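Local coordinates for putative uncharacterized protein (Ustilago maydis, PDB 4GNX) that binds single-stranded DNA as an OB-fold subunit of the three-chain replication protein A, which probably protects exposed strands during DNA replication, at residues Gly64-Leu72 against Phe100-Met111; Leu9-Ala20 against Leu31-Phe41. All coordinates share one frame; numbering follows the deposited sequence.

Contact 1 (Gly64-Leu72 against Phe100-Met111); sequences GQIEVRQWL and FQNRRSISSGHM. With nucleotides of chain G.
Ile-106 bonds to strand 65-71 through both its backbone N and its O, showing how an OB-fold barrel is closed by a parallel strand pair. Its N donates to Glu-67 O at 2.9 Å, and its O accepts from Arg-69 N. Two residues on, Ser-108 N returns a bond to Arg-69 O, the usual parallel pattern. Val-68 and Ile-106 turn into the barrel, where their CB atoms stand 3.7 Å apart and the methyls of Val-68 meet Met-111 CE tip to tip. Glu-67, Arg-69, Ser-105 and Ser-107 share the other face, and from it Arg-69 and Ser-107 approach the DNA.

Arg-69 is the side chain to trace. Its CB leaves the sheet on the DNA side, and CG, set between backbone N and carbonyl carbon (chi1 48°), is still 4.2 Å from Ile-106 O. CD then passes O2 of thymidine DT25 of chain G. A bend at chi3 (59°) folds the chain back, laying one guanidinium face toward that same O2, while NH1 arrives in plane 3.2 Å from Ser-105 OG and 3.9 Å from Phe-100 CE2. Arg-103 CB lies over one face of the Phe-100 ring, and the thymine of DT25 of chain G over the opposite face, displaced toward the rim with the planes about 20° apart, so the beta turn from Phe-100 to Arg-103 presents an aromatic platform to a base. Farther along the strand, phosphate oxygen OP1 of DT23 of chain G lies over one Trp-71 face, offset toward its rim. Ser-107 OG donates to O2 of DT21 of chain G at 2.7 Å.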
loop_
_atom_site.group_PDB
_atom_site.type_symbol
_atom_site.label_atom_id
_atom_site.label_comp_id
_atom_site.label_asym_id
_atom_site.label_seq_id
_atom_site.Cartn_x
_atom_site.Cartn_y
_atom_site.Cartn_z
ATOM N N GLY B 64 3.685 2.670 -25.313
ATOM C CA GLY B 64 4.749 2.933 -26.292
ATOM C C GLY B 64 5.538 1.647 -26.462
ATOM O O GLY B 64 5.222 0.650 -25.809
ATOM N N GLN B 65 6.558 1.666 -27.320
ATOM C CA GLN B 65 7.378 0.500 -27.617
ATOM C C GLN B 65 8.862 0.807 -27.387
ATOM O O GLN B 65 9.316 1.903 -27.660
ATOM C CB GLN B 65 7.106 0.070 -29.057
ATOM C CG GLN B 65 7.971 -1.055 -29.613
ATOM C CD GLN B 65 9.353 -0.578 -30.037
ATOM O OE1 GLN B 65 10.304 -1.358 -30.060
ATOM N NE2 GLN B 65 9.473 0.714 -30.364
ATOM N N ILE B 66 9.621 -0.150 -26.879
ATOM C CA ILE B 66 11.044 0.072 -26.697
ATOM C C ILE B 66 11.805 -1.234 -26.826
ATOM O O ILE B 66 11.207 -2.302 -26.685
ATOM C CB ILE B 66 11.367 0.777 -25.364
ATOM C CG1 ILE B 66 12.794 1.304 -25.396
ATOM C CG2 ILE B 66 11.133 -0.162 -24.184
ATOM C CD1 ILE B 66 13.081 2.313 -24.316
ATOM N N GLU B 67 13.100 -1.128 -27.149
ATOM C CA GLU B 67 13.994 -2.271 -27.198
ATOM C C GLU B 67 14.594 -2.495 -25.844
ATOM O O GLU B 67 15.040 -1.556 -25.196
ATOM C CB GLU B 67 15.139 -2.056 -28.170
ATOM C CG GLU B 67 15.003 -2.829 -29.458
ATOM C CD GLU B 67 14.327 -2.007 -30.540
ATOM O OE1 GLU B 67 15.025 -1.174 -31.184
ATOM O OE2 GLU B 67 13.101 -2.201 -30.751
ATOM N N VAL B 68 14.595 -3.749 -25.418
ATOM C CA VAL B 68 15.397 -4.152 -24.273
ATOM C C VAL B 68 16.370 -5.265 -24.659
ATOM O O VAL B 68 15.964 -6.328 -25.131
ATOM C CB VAL B 68 14.543 -4.466 -23.012
ATOM C CG1 VAL B 68 13.067 -4.656 -23.360
ATOM C CG2 VAL B 68 15.129 -5.628 -22.214
ATOM N N ARG B 69 17.662 -4.993 -24.520
ATOM C CA ARG B 69 18.631 -6.016 -24.813
ATOM C C ARG B 69 19.281 -6.494 -23.541
ATOM O O ARG B 69 19.658 -5.689 -22.678
ATOM C CB ARG B 69 19.645 -5.570 -25.854
ATOM C CG ARG B 69 20.264 -4.214 -25.628
ATOM C CD ARG B 69 21.210 -3.882 -26.780
ATOM N NE ARG B 69 20.531 -3.867 -28.080
ATOM C CZ ARG B 69 19.737 -2.886 -28.505
ATOM N NH1 ARG B 69 19.507 -1.824 -27.740
ATOM N NH2 ARG B 69 19.164 -2.970 -29.699
ATOM N N GLN B 70 19.351 -7.819 -23.421
ATOM C CA GLN B 70 19.968 -8.448 -22.273
ATOM C C GLN B 70 21.162 -9.240 -22.737
ATOM O O GLN B 70 21.177 -9.769 -23.848
ATOM C CB GLN B 70 18.971 -9.294 -21.472
ATOM C CG GLN B 70 18.699 -10.691 -21.987
ATOM C CD GLN B 70 17.864 -11.508 -21.017
ATOM O OE1 GLN B 70 17.179 -12.463 -21.418
ATOM N NE2 GLN B 70 17.910 -11.138 -19.730
ATOM N N TRP B 71 22.167 -9.317 -21.878
ATOM C CA TRP B 71 23.494 -9.745 -22.301
ATOM C C TRP B 71 23.798 -11.165 -21.948
ATOM O O TRP B 71 23.398 -11.663 -20.898
ATOM C CB TRP B 71 24.540 -8.754 -21.794
ATOM C CG TRP B 71 24.222 -7.362 -22.302
ATOM C CD1 TRP B 71 23.356 -6.413 -21.735
ATOM C CD2 TRP B 71 24.698 -6.743 -23.543
ATOM N NE1 TRP B 71 23.291 -5.278 -22.508
ATOM C CE2 TRP B 71 24.070 -5.408 -23.606
ATOM C CE3 TRP B 71 25.556 -7.138 -24.567
ATOM C CZ2 TRP B 71 24.313 -4.535 -24.653
ATOM C CZ3 TRP B 71 25.790 -6.247 -25.621
ATOM C CH2 TRP B 71 25.187 -4.977 -25.659
ATOM N N LEU B 72 24.480 -11.839 -22.863
ATOM C CA LEU B 72 24.823 -13.234 -22.695
ATOM C C LEU B 72 26.267 -13.301 -22.271
ATOM O O LEU B 72 27.066 -12.452 -22.673
ATOM C CB LEU B 72 24.650 -13.964 -24.017
ATOM C CG LEU B 72 23.350 -13.665 -24.752
ATOM C CD1 LEU B 72 23.483 -14.017 -26.226
ATOM C CD2 LEU B 72 22.192 -14.396 -24.087
ATOM N N PHE B 100 22.086 5.459 -27.234
ATOM C CA PHE B 100 23.084 5.297 -28.263
ATOM C C PHE B 100 22.503 6.044 -29.437
ATOM O O PHE B 100 21.338 5.836 -29.796
ATOM C CB PHE B 100 23.323 3.811 -28.609
ATOM C CG PHE B 100 22.081 3.051 -29.077
ATOM C CD1 PHE B 100 21.928 2.683 -30.424
ATOM C CD2 PHE B 100 21.071 2.670 -28.173
ATOM C CE1 PHE B 100 20.800 1.975 -30.854
ATOM C CE2 PHE B 100 19.945 1.968 -28.606
ATOM C CZ PHE B 100 19.813 1.615 -29.945
ATOM N N GLN B 101 23.283 6.963 -29.994
ATOM C CA GLN B 101 22.955 7.523 -31.286
ATOM C C GLN B 101 21.490 7.959 -31.361
ATOM O O GLN B 101 20.763 7.523 -32.254
ATOM C CB GLN B 101 23.199 6.444 -32.338
ATOM C CG GLN B 101 24.217 5.384 -31.925
ATOM C CD GLN B 101 24.389 4.290 -32.965
ATOM O OE1 GLN B 101 25.503 4.033 -33.435
ATOM N NE2 GLN B 101 23.285 3.637 -33.332
ATOM N N ASN B 102 21.046 8.779 -30.411
ATOM C CA ASN B 102 19.668 9.290 -30.412
ATOM C C ASN B 102 18.562 8.232 -30.179
ATOM O O ASN B 102 17.368 8.559 -30.205
ATOM C CB ASN B 102 19.401 10.087 -31.704
ATOM C CG ASN B 102 18.302 11.126 -31.549
ATOM O OD1 ASN B 102 18.174 11.771 -30.501
ATOM N ND2 ASN B 102 17.514 11.312 -32.607
ATOM N N ARG B 103 18.947 6.975 -29.947
ATOM C CA ARG B 103 17.968 5.930 -29.610
ATOM C C ARG B 103 18.011 5.543 -28.140
ATOM O O ARG B 103 19.076 5.503 -27.525
ATOM C CB ARG B 103 18.153 4.671 -30.461
ATOM C CG ARG B 103 17.580 4.742 -31.872
ATOM C CD ARG B 103 17.456 3.340 -32.476
ATOM N NE ARG B 103 17.883 3.298 -33.882
ATOM C CZ ARG B 103 17.132 2.880 -34.901
ATOM N NH1 ARG B 103 15.891 2.453 -34.701
ATOM N NH2 ARG B 103 17.627 2.888 -36.129
ATOM N N ARG B 104 16.842 5.240 -27.592
ATOM C CA ARG B 104 16.732 4.847 -26.210
ATOM C C ARG B 104 16.352 3.397 -26.129
ATOM O O ARG B 104 15.444 2.932 -26.825
ATOM C CB ARG B 104 15.633 5.643 -25.531
ATOM C CG ARG B 104 15.986 7.075 -25.274
ATOM C CD ARG B 104 14.816 7.819 -24.686
ATOM N NE ARG B 104 15.162 9.229 -24.588
ATOM C CZ ARG B 104 14.543 10.089 -23.801
ATOM N NH1 ARG B 104 13.535 9.682 -23.048
ATOM N NH2 ARG B 104 14.930 11.343 -23.759
ATOM N N SER B 105 17.025 2.685 -25.247
ATOM C CA SER B 105 16.670 1.305 -25.002
ATOM C C SER B 105 17.048 0.930 -23.598
ATOM O O SER B 105 17.891 1.571 -22.980
ATOM C CB SER B 105 17.370 0.383 -25.998
ATOM O OG SER B 105 18.737 0.711 -26.035
ATOM N N ILE B 106 16.420 -0.120 -23.106
ATOM C CA ILE B 106 16.738 -0.631 -21.813
ATOM C C ILE B 106 17.865 -1.631 -21.916
ATOM O O ILE B 106 17.808 -2.563 -22.709
ATOM C CB ILE B 106 15.520 -1.335 -21.208
ATOM C CG1 ILE B 106 14.340 -0.352 -21.075
ATOM C CG2 ILE B 106 15.885 -1.950 -19.867
ATOM C CD1 ILE B 106 14.728 1.035 -20.581
ATOM N N SER B 107 18.899 -1.433 -21.116
ATOM C CA SER B 107 19.903 -2.470 -20.928
ATOM C C SER B 107 19.505 -3.273 -19.701
ATOM O O SER B 107 19.410 -2.728 -18.603
ATOM C CB SER B 107 21.278 -1.863 -20.739
ATOM O OG SER B 107 22.070 -2.764 -20.010
ATOM N N SER B 108 19.256 -4.564 -19.897
ATOM C CA SER B 108 18.630 -5.396 -18.866
ATOM C C SER B 108 19.483 -6.566 -18.431
ATOM O O SER B 108 20.254 -7.102 -19.212
ATOM C CB SER B 108 17.296 -5.948 -19.366
ATOM O OG SER B 108 16.781 -6.948 -18.493
ATOM N N GLY B 109 19.324 -6.969 -17.177
ATOM C CA GLY B 109 19.933 -8.194 -16.696
ATOM C C GLY B 109 18.847 -9.207 -16.449
ATOM O O GLY B 109 18.978 -10.382 -16.782
ATOM N N HIS B 110 17.751 -8.749 -15.868
ATOM C CA HIS B 110 16.723 -9.676 -15.468
ATOM C C HIS B 110 15.436 -9.449 -16.205
ATOM O O HIS B 110 14.993 -8.301 -16.415
ATOM C CB HIS B 110 16.532 -9.614 -13.962
ATOM C CG HIS B 110 17.830 -9.588 -13.178
ATOM N ND1 HIS B 110 18.442 -10.714 -12.742
ATOM C CD2 HIS B 110 18.627 -8.518 -12.757
ATOM C CE1 HIS B 110 19.569 -10.380 -12.073
ATOM N NE2 HIS B 110 19.679 -9.037 -12.083
ATOM N N MET B 111 14.825 -10.553 -16.617
ATOM C CA MET B 111 13.597 -10.478 -17.376
ATOM C C MET B 111 12.804 -11.737 -17.151
ATOM O O MET B 111 13.212 -12.809 -17.564
ATOM C CB MET B 111 13.917 -10.326 -18.851
ATOM C CG MET B 111 13.097 -9.256 -19.535
ATOM S SD MET B 111 13.358 -9.273 -21.317
ATOM C CE MET B 111 11.975 -8.253 -21.824
ATOM P P DT G 25 26.583 -4.933 -32.833
ATOM O OP1 DT G 25 26.627 -6.145 -31.974
ATOM O OP2 DT G 25 26.854 -5.057 -34.289
ATOM O "O5'" DT G 25 25.129 -4.304 -32.654
ATOM C "C5'" DT G 25 24.532 -3.450 -33.650
ATOM C "C4'" DT G 25 23.468 -2.604 -32.994
ATOM O "O4'" DT G 25 23.973 -2.123 -31.732
ATOM C "C3'" DT G 25 23.059 -1.350 -33.764
ATOM O "O3'" DT G 25 21.903 -1.607 -34.572
ATOM C "C2'" DT G 25 22.728 -0.344 -32.670
ATOM C "C1'" DT G 25 23.227 -0.979 -31.367
ATOM N N1 DT G 25 24.087 -0.119 -30.518
ATOM C C2 DT G 25 23.994 -0.257 -29.149
ATOM O O2 DT G 25 23.251 -1.061 -28.608
ATOM N N3 DT G 25 24.808 0.588 -28.432
ATOM C C4 DT G 25 25.684 1.533 -28.935
ATOM O O4 DT G 25 26.347 2.224 -28.166
ATOM C C5 DT G 25 25.727 1.628 -30.376
ATOM C C7 DT G 25 26.649 2.621 -31.008
ATOM C C6 DT G 25 24.938 0.807 -31.085
ATOM P P DT G 21 23.446 -8.415 -13.119
ATOM O OP1 DT G 21 22.591 -9.526 -12.627
ATOM O OP2 DT G 21 24.926 -8.552 -13.067
ATOM O "O5'" DT G 21 23.030 -8.145 -14.633
ATOM C "C5'" DT G 21 23.637 -8.877 -15.718
ATOM C "C4'" DT G 21 24.177 -7.929 -16.764
ATOM O "O4'" DT G 21 23.219 -6.875 -17.027
ATOM C "C3'" DT G 21 25.502 -7.249 -16.408
ATOM O "O3'" DT G 21 26.492 -7.460 -17.434
ATOM C "C2'" DT G 21 25.126 -5.794 -16.152
ATOM C "C1'" DT G 21 23.808 -5.591 -16.890
ATOM N N1 DT G 21 22.823 -4.718 -16.203
ATOM C C2 DT G 21 22.637 -3.431 -16.664
ATOM O O2 DT G 21 23.258 -2.962 -17.605
ATOM N N3 DT G 21 21.698 -2.706 -15.971
ATOM C C4 DT G 21 20.939 -3.130 -14.894
ATOM O O4 DT G 21 20.133 -2.365 -14.373
ATOM C C5 DT G 21 21.180 -4.492 -14.470
ATOM C C7 DT G 21 20.406 -5.041 -13.313
ATOM C C6 DT G 21 22.095 -5.207 -15.139
ATOM P P DT G 23 29.413 -6.597 -22.414
ATOM O OP1 DT G 23 27.931 -6.579 -22.265
ATOM O OP2 DT G 23 30.138 -7.893 -22.346
ATOM O "O5'" DT G 23 29.773 -5.920 -23.811
ATOM C "C5'" DT G 23 28.747 -5.499 -24.733
ATOM C "C4'" DT G 23 29.108 -4.170 -25.355
ATOM O "O4'" DT G 23 28.988 -3.134 -24.357
ATOM C "C3'" DT G 23 30.538 -4.087 -25.884
ATOM O "O3'" DT G 23 30.534 -4.330 -27.297
ATOM C "C2'" DT G 23 30.960 -2.656 -25.593
ATOM C "C1'" DT G 23 30.031 -2.176 -24.480
ATOM N N1 DT G 23 30.663 -2.025 -23.152
ATOM C C2 DT G 23 29.904 -1.526 -22.116
ATOM O O2 DT G 23 28.737 -1.193 -22.243
ATOM N N3 DT G 23 30.567 -1.429 -20.917
ATOM C C4 DT G 23 31.881 -1.771 -20.658
ATOM O O4 DT G 23 32.340 -1.625 -19.527
ATOM C C5 DT G 23 32.617 -2.289 -21.790
ATOM C C7 DT G 23 34.047 -2.688 -21.607
ATOM C C6 DT G 23 31.980 -2.388 -22.963
#

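Contact 2 (Leu9-Ala20 against Leu31-Phe41); sequences LRPVTIRQILNA and LDGAELGQLTF. With nucleotides of chain G.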
loop_
_atom_site.group_PDB
_atom_site.type_symbol
_atom_site.label_atom_id
_atom_site.label_comp_id
_atom_site.label_asym_id
_atom_site.label_seq_id
_atom_site.Cartn_x
_atom_site.Cartn_y
_atom_site.Cartn_z
ATOM N N LEU B 9 14.980 2.296 -7.652
ATOM C CA LEU B 9 14.397 1.412 -8.637
ATOM C C LEU B 9 12.978 1.875 -8.930
ATOM O O LEU B 9 12.035 1.555 -8.207
ATOM C CB LEU B 9 14.390 -0.040 -8.144
ATOM C CG LEU B 9 13.621 -1.015 -9.048
ATOM C CD1 LEU B 9 14.377 -1.219 -10.350
ATOM C CD2 LEU B 9 13.304 -2.336 -8.352
ATOM N N ARG B 10 12.833 2.597 -10.032
ATOM C CA ARG B 10 11.604 3.319 -10.326
ATOM C C ARG B 10 10.630 2.581 -11.231
ATOM O O ARG B 10 10.967 2.193 -12.345
ATOM C CB ARG B 10 11.931 4.706 -10.879
ATOM C CG ARG B 10 12.819 5.487 -9.928
ATOM C CD ARG B 10 13.151 6.871 -10.462
ATOM N NE ARG B 10 11.973 7.542 -11.010
ATOM C CZ ARG B 10 11.969 8.771 -11.512
ATOM N NH1 ARG B 10 13.078 9.495 -11.555
ATOM N NH2 ARG B 10 10.835 9.260 -11.993
ATOM N N PRO B 11 9.409 2.368 -10.744
ATOM C CA PRO B 11 8.448 1.761 -11.638
ATOM C C PRO B 11 7.967 2.833 -12.664
ATOM O O PRO B 11 7.634 3.955 -12.297
ATOM C CB PRO B 11 7.336 1.335 -10.677
ATOM C CG PRO B 11 7.354 2.401 -9.602
ATOM C CD PRO B 11 8.798 2.788 -9.460
ATOM N N VAL B 12 7.959 2.474 -13.938
ATOM C CA VAL B 12 7.728 3.430 -14.997
ATOM C C VAL B 12 7.009 2.769 -16.126
ATOM O O VAL B 12 7.055 1.549 -16.265
ATOM C CB VAL B 12 9.042 3.999 -15.590
ATOM C CG1 VAL B 12 9.764 4.932 -14.604
ATOM C CG2 VAL B 12 9.945 2.881 -16.081
ATOM N N THR B 13 6.342 3.592 -16.934
ATOM C CA THR B 13 5.740 3.130 -18.183
ATOM C C THR B 13 6.694 3.450 -19.307
ATOM O O THR B 13 7.523 4.353 -19.207
ATOM C CB THR B 13 4.453 3.881 -18.512
ATOM O OG1 THR B 13 4.779 5.272 -18.754
ATOM C CG2 THR B 13 3.402 3.713 -17.377
ATOM N N ILE B 14 6.563 2.719 -20.396
ATOM C CA ILE B 14 7.430 2.965 -21.511
ATOM C C ILE B 14 7.305 4.418 -21.942
ATOM O O ILE B 14 8.326 5.040 -22.307
ATOM C CB ILE B 14 7.160 1.975 -22.650
ATOM C CG1 ILE B 14 7.570 0.557 -22.170
ATOM C CG2 ILE B 14 7.899 2.410 -23.920
ATOM C CD1 ILE B 14 7.182 -0.575 -23.098
ATOM N N ARG B 15 6.089 4.979 -21.848
ATOM C CA ARG B 15 5.893 6.388 -22.209
ATOM C C ARG B 15 6.770 7.351 -21.418
ATOM O O ARG B 15 7.357 8.299 -21.995
ATOM C CB ARG B 15 4.463 6.811 -22.008
ATOM C CG ARG B 15 4.113 8.108 -22.712
ATOM C CD ARG B 15 3.576 7.760 -24.090
ATOM N NE ARG B 15 4.508 8.067 -25.171
ATOM C CZ ARG B 15 4.493 7.512 -26.376
ATOM N NH1 ARG B 15 3.610 6.567 -26.694
ATOM N NH2 ARG B 15 5.390 7.898 -27.265
ATOM N N GLN B 16 6.842 7.122 -20.098
ATOM C CA GLN B 16 7.713 7.917 -19.232
ATOM C C GLN B 16 9.156 7.726 -19.625
ATOM O O GLN B 16 9.905 8.707 -19.733
ATOM C CB GLN B 16 7.543 7.576 -17.770
ATOM C CG GLN B 16 6.280 8.109 -17.108
ATOM C CD GLN B 16 6.073 7.467 -15.744
ATOM O OE1 GLN B 16 6.058 6.219 -15.612
ATOM N NE2 GLN B 16 5.955 8.303 -14.716
ATOM N N ILE B 17 9.551 6.483 -19.883
ATOM C CA ILE B 17 10.891 6.273 -20.429
ATOM C C ILE B 17 11.101 7.168 -21.648
ATOM O O ILE B 17 12.075 7.903 -21.704
ATOM C CB ILE B 17 11.172 4.802 -20.754
ATOM C CG1 ILE B 17 11.000 3.959 -19.488
ATOM C CG2 ILE B 17 12.576 4.647 -21.291
ATOM C CD1 ILE B 17 10.992 2.479 -19.736
ATOM N N LEU B 18 10.154 7.158 -22.582
ATOM C CA LEU B 18 10.263 7.964 -23.796
ATOM C C LEU B 18 10.212 9.478 -23.569
ATOM O O LEU B 18 10.718 10.258 -24.397
ATOM C CB LEU B 18 9.175 7.555 -24.800
ATOM C CG LEU B 18 9.239 6.127 -25.368
ATOM C CD1 LEU B 18 7.986 5.782 -26.159
ATOM C CD2 LEU B 18 10.482 5.883 -26.209
ATOM N N ASN B 19 9.585 9.907 -22.475
ATOM C CA ASN B 19 9.494 11.335 -22.233
ATOM C C ASN B 19 10.545 11.855 -21.307
ATOM O O ASN B 19 10.581 13.048 -21.045
ATOM C CB ASN B 19 8.128 11.707 -21.706
ATOM C CG ASN B 19 7.080 11.647 -22.772
ATOM O OD1 ASN B 19 7.356 11.915 -23.944
ATOM N ND2 ASN B 19 5.874 11.281 -22.387
ATOM N N ALA B 20 11.404 10.967 -20.808
ATOM C CA ALA B 20 12.490 11.369 -19.922
ATOM C C ALA B 20 13.433 12.303 -20.672
ATOM O O ALA B 20 13.670 12.139 -21.864
ATOM C CB ALA B 20 13.227 10.154 -19.400
ATOM N N LEU B 31 13.536 12.082 -14.969
ATOM C CA LEU B 31 12.098 11.955 -15.061
ATOM C C LEU B 31 11.462 12.557 -13.824
ATOM O O LEU B 31 11.865 12.253 -12.699
ATOM C CB LEU B 31 11.686 10.499 -15.230
ATOM C CG LEU B 31 10.213 10.297 -15.591
ATOM C CD1 LEU B 31 10.036 10.419 -17.091
ATOM C CD2 LEU B 31 9.695 8.947 -15.130
ATOM N N ASP B 32 10.471 13.419 -14.056
ATOM C CA ASP B 32 9.778 14.159 -13.008
ATOM C C ASP B 32 10.767 14.837 -12.048
ATOM O O ASP B 32 10.604 14.788 -10.829
ATOM C CB ASP B 32 8.782 13.266 -12.243
ATOM C CG ASP B 32 7.764 12.561 -13.160
ATOM O OD1 ASP B 32 7.475 13.047 -14.279
ATOM O OD2 ASP B 32 7.235 11.498 -12.751
ATOM N N GLY B 33 11.792 15.477 -12.597
ATOM C CA GLY B 33 12.781 16.172 -11.771
ATOM C C GLY B 33 13.539 15.249 -10.823
ATOM O O GLY B 33 13.913 15.644 -9.712
ATOM N N ALA B 34 13.760 14.010 -11.258
ATOM C CA ALA B 34 14.532 13.059 -10.480
ATOM C C ALA B 34 15.354 12.185 -11.396
ATOM O O ALA B 34 14.916 11.841 -12.496
ATOM C CB ALA B 34 13.624 12.224 -9.603
ATOM N N GLU B 35 16.552 11.846 -10.935
ATOM C CA GLU B 35 17.445 10.965 -11.646
ATOM C C GLU B 35 16.722 9.661 -11.972
ATOM O O GLU B 35 16.015 9.109 -11.125
ATOM C CB GLU B 35 18.662 10.691 -10.773
ATOM C CG GLU B 35 19.966 10.445 -11.526
ATOM C CD GLU B 35 20.436 8.989 -11.509
ATOM O OE1 GLU B 35 19.592 8.063 -11.361
ATOM O OE2 GLU B 35 21.669 8.773 -11.655
ATOM N N LEU B 36 16.883 9.198 -13.211
ATOM C CA LEU B 36 16.280 7.955 -13.688
ATOM C C LEU B 36 17.364 6.948 -14.025
ATOM O O LEU B 36 17.855 6.899 -15.156
ATOM C CB LEU B 36 15.436 8.207 -14.931
ATOM C CG LEU B 36 14.656 7.027 -15.525
ATOM C CD1 LEU B 36 13.646 6.417 -14.547
ATOM C CD2 LEU B 36 13.952 7.492 -16.788
ATOM N N GLY B 37 17.736 6.152 -13.028
ATOM C CA GLY B 37 18.786 5.159 -13.177
ATOM C C GLY B 37 18.175 3.807 -13.477
ATOM O O GLY B 37 17.709 3.557 -14.596
ATOM N N GLN B 38 18.178 2.935 -12.475
ATOM C CA GLN B 38 17.530 1.654 -12.594
ATOM C C GLN B 38 16.041 1.863 -12.608
ATOM O O GLN B 38 15.542 2.767 -11.946
ATOM C CB GLN B 38 17.900 0.760 -11.428
ATOM C CG GLN B 38 19.113 -0.105 -11.679
ATOM C CD GLN B 38 19.092 -1.384 -10.849
ATOM O OE1 GLN B 38 19.101 -2.484 -11.406
ATOM N NE2 GLN B 38 19.066 -1.247 -9.515
ATOM N N LEU B 39 15.336 1.018 -13.350
ATOM C CA LEU B 39 13.897 1.133 -13.499
ATOM C C LEU B 39 13.286 -0.233 -13.768
ATOM O O LEU B 39 13.983 -1.167 -14.155
ATOM C CB LEU B 39 13.573 2.070 -14.657
ATOM C CG LEU B 39 14.086 1.711 -16.069
ATOM C CD1 LEU B 39 13.091 0.842 -16.834
ATOM C CD2 LEU B 39 14.357 2.971 -16.870
ATOM N N THR B 40 11.978 -0.336 -13.590
ATOM C CA THR B 40 11.287 -1.577 -13.861
ATOM C C THR B 40 9.910 -1.389 -14.490
ATOM O O THR B 40 9.210 -0.400 -14.246
ATOM C CB THR B 40 11.117 -2.424 -12.594
ATOM O OG1 THR B 40 10.416 -3.624 -12.949
ATOM C CG2 THR B 40 10.332 -1.665 -11.488
ATOM N N PHE B 41 9.507 -2.364 -15.282
ATOM C CA PHE B 41 8.210 -2.287 -15.942
ATOM C C PHE B 41 7.756 -3.632 -16.504
ATOM O O PHE B 41 8.536 -4.598 -16.589
ATOM C CB PHE B 41 8.218 -1.210 -17.040
ATOM C CG PHE B 41 9.099 -1.531 -18.201
ATOM C CD1 PHE B 41 8.591 -2.208 -19.307
ATOM C CD2 PHE B 41 10.425 -1.133 -18.210
ATOM C CE1 PHE B 41 9.393 -2.502 -20.392
ATOM C CE2 PHE B 41 11.239 -1.432 -19.303
ATOM C CZ PHE B 41 10.721 -2.121 -20.393
ATOM P P DT G 21 23.446 -8.415 -13.119
ATOM O OP1 DT G 21 22.591 -9.526 -12.627
ATOM O OP2 DT G 21 24.926 -8.552 -13.067
ATOM O "O5'" DT G 21 23.030 -8.145 -14.633
ATOM C "C5'" DT G 21 23.637 -8.877 -15.718
ATOM C "C4'" DT G 21 24.177 -7.929 -16.764
ATOM O "O4'" DT G 21 23.219 -6.875 -17.027
ATOM C "C3'" DT G 21 25.502 -7.249 -16.408
ATOM O "O3'" DT G 21 26.492 -7.460 -17.434
ATOM C "C2'" DT G 21 25.126 -5.794 -16.152
ATOM C "C1'" DT G 21 23.808 -5.591 -16.890
ATOM N N1 DT G 21 22.823 -4.718 -16.203
ATOM C C2 DT G 21 22.637 -3.431 -16.664
ATOM O O2 DT G 21 23.258 -2.962 -17.605
ATOM N N3 DT G 21 21.698 -2.706 -15.971
ATOM C C4 DT G 21 20.939 -3.130 -14.894
ATOM O O4 DT G 21 20.133 -2.365 -14.373
ATOM C C5 DT G 21 21.180 -4.492 -14.470
ATOM C C7 DT G 21 20.406 -5.041 -13.313
ATOM C C6 DT G 21 22.095 -5.207 -15.139
#
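Leu-31 O is a carbonyl gripped by three donors: Arg-10 NH1 and NH2, both at 3.2 Å, and Ala-34 N, which closes the type I' turn from Leu-31 to Ala-34. It exemplifies how a buried arginine can be satisfied by backbone oxygens. Arg-10 comes end-on, with Leu-31 O in the guanidinium plane, but its NH2 stands well above the plane of the carbonyl, off the lone pairs. NH1 also bonds to Glu-35 O at 3.0 Å and, weakly, to Ala-34 O. This clustering at the edge probably fixes the rotation of the group, and the carbonyl dipoles would help to balance its charge. A bend at chi3 (45°) carries the tip across to the turn, and Leu-36 CD1 lies over one face of the guanidinium.

Beneath this polar patch the contact is greasy. Leu-31 CD2 touches Val-12 CG1 and Gln-16 CB, while Ala-20 CB sits 3.8 Å from Leu-36 CD2. The side chains of Val-12 and Leu-39 cross at about a right angle, CG2 against CD1. Ile-17 CD1 touches both Leu-39 CD1 and Phe-41 CE2, 3.9 Å from each.

Strand 9-11 runs parallel to strand 38-41: Thr-40 N bonds to Arg-10 O, and Thr-40 O accepts from Val-12 N. The chain then enters helix 14-19 through a capping box, in which Gln-16 N donates to Thr-13 OG1 and Thr-13 N to Gln-16 OE1. Ile-14 and Ile-17 of that helix face the barrel core, where Ile-17 also meets Leu-97 of strand 90-100 and Ile-106 of strand 103-108, while Pro-11 packs against helix 117-135.

Both contacts are buried and reach one curled sheet, yet they work differently. Contact 1 is a barrel seam with two faces, largely apolar within, where Ser-108 and Gln-70 find polar partners on other strands, and polar or aromatic beside the DNA. Contact 2 ties the N-terminal strand and helix to the first long strand, and its chemistry is mostly apolar, with one buried arginine held by main-chain oxygens. They meet inside the barrel, where Ile-106 packs on Ile-17, Leu-39 and Phe-41. Ile-66 packs on Ile-14 and Ile-17, and Arg-104 approaches the C-terminal end of helix 14-19. Arginine thus serves opposite settings: Arg-69 beside DNA, Arg-10 within the protein.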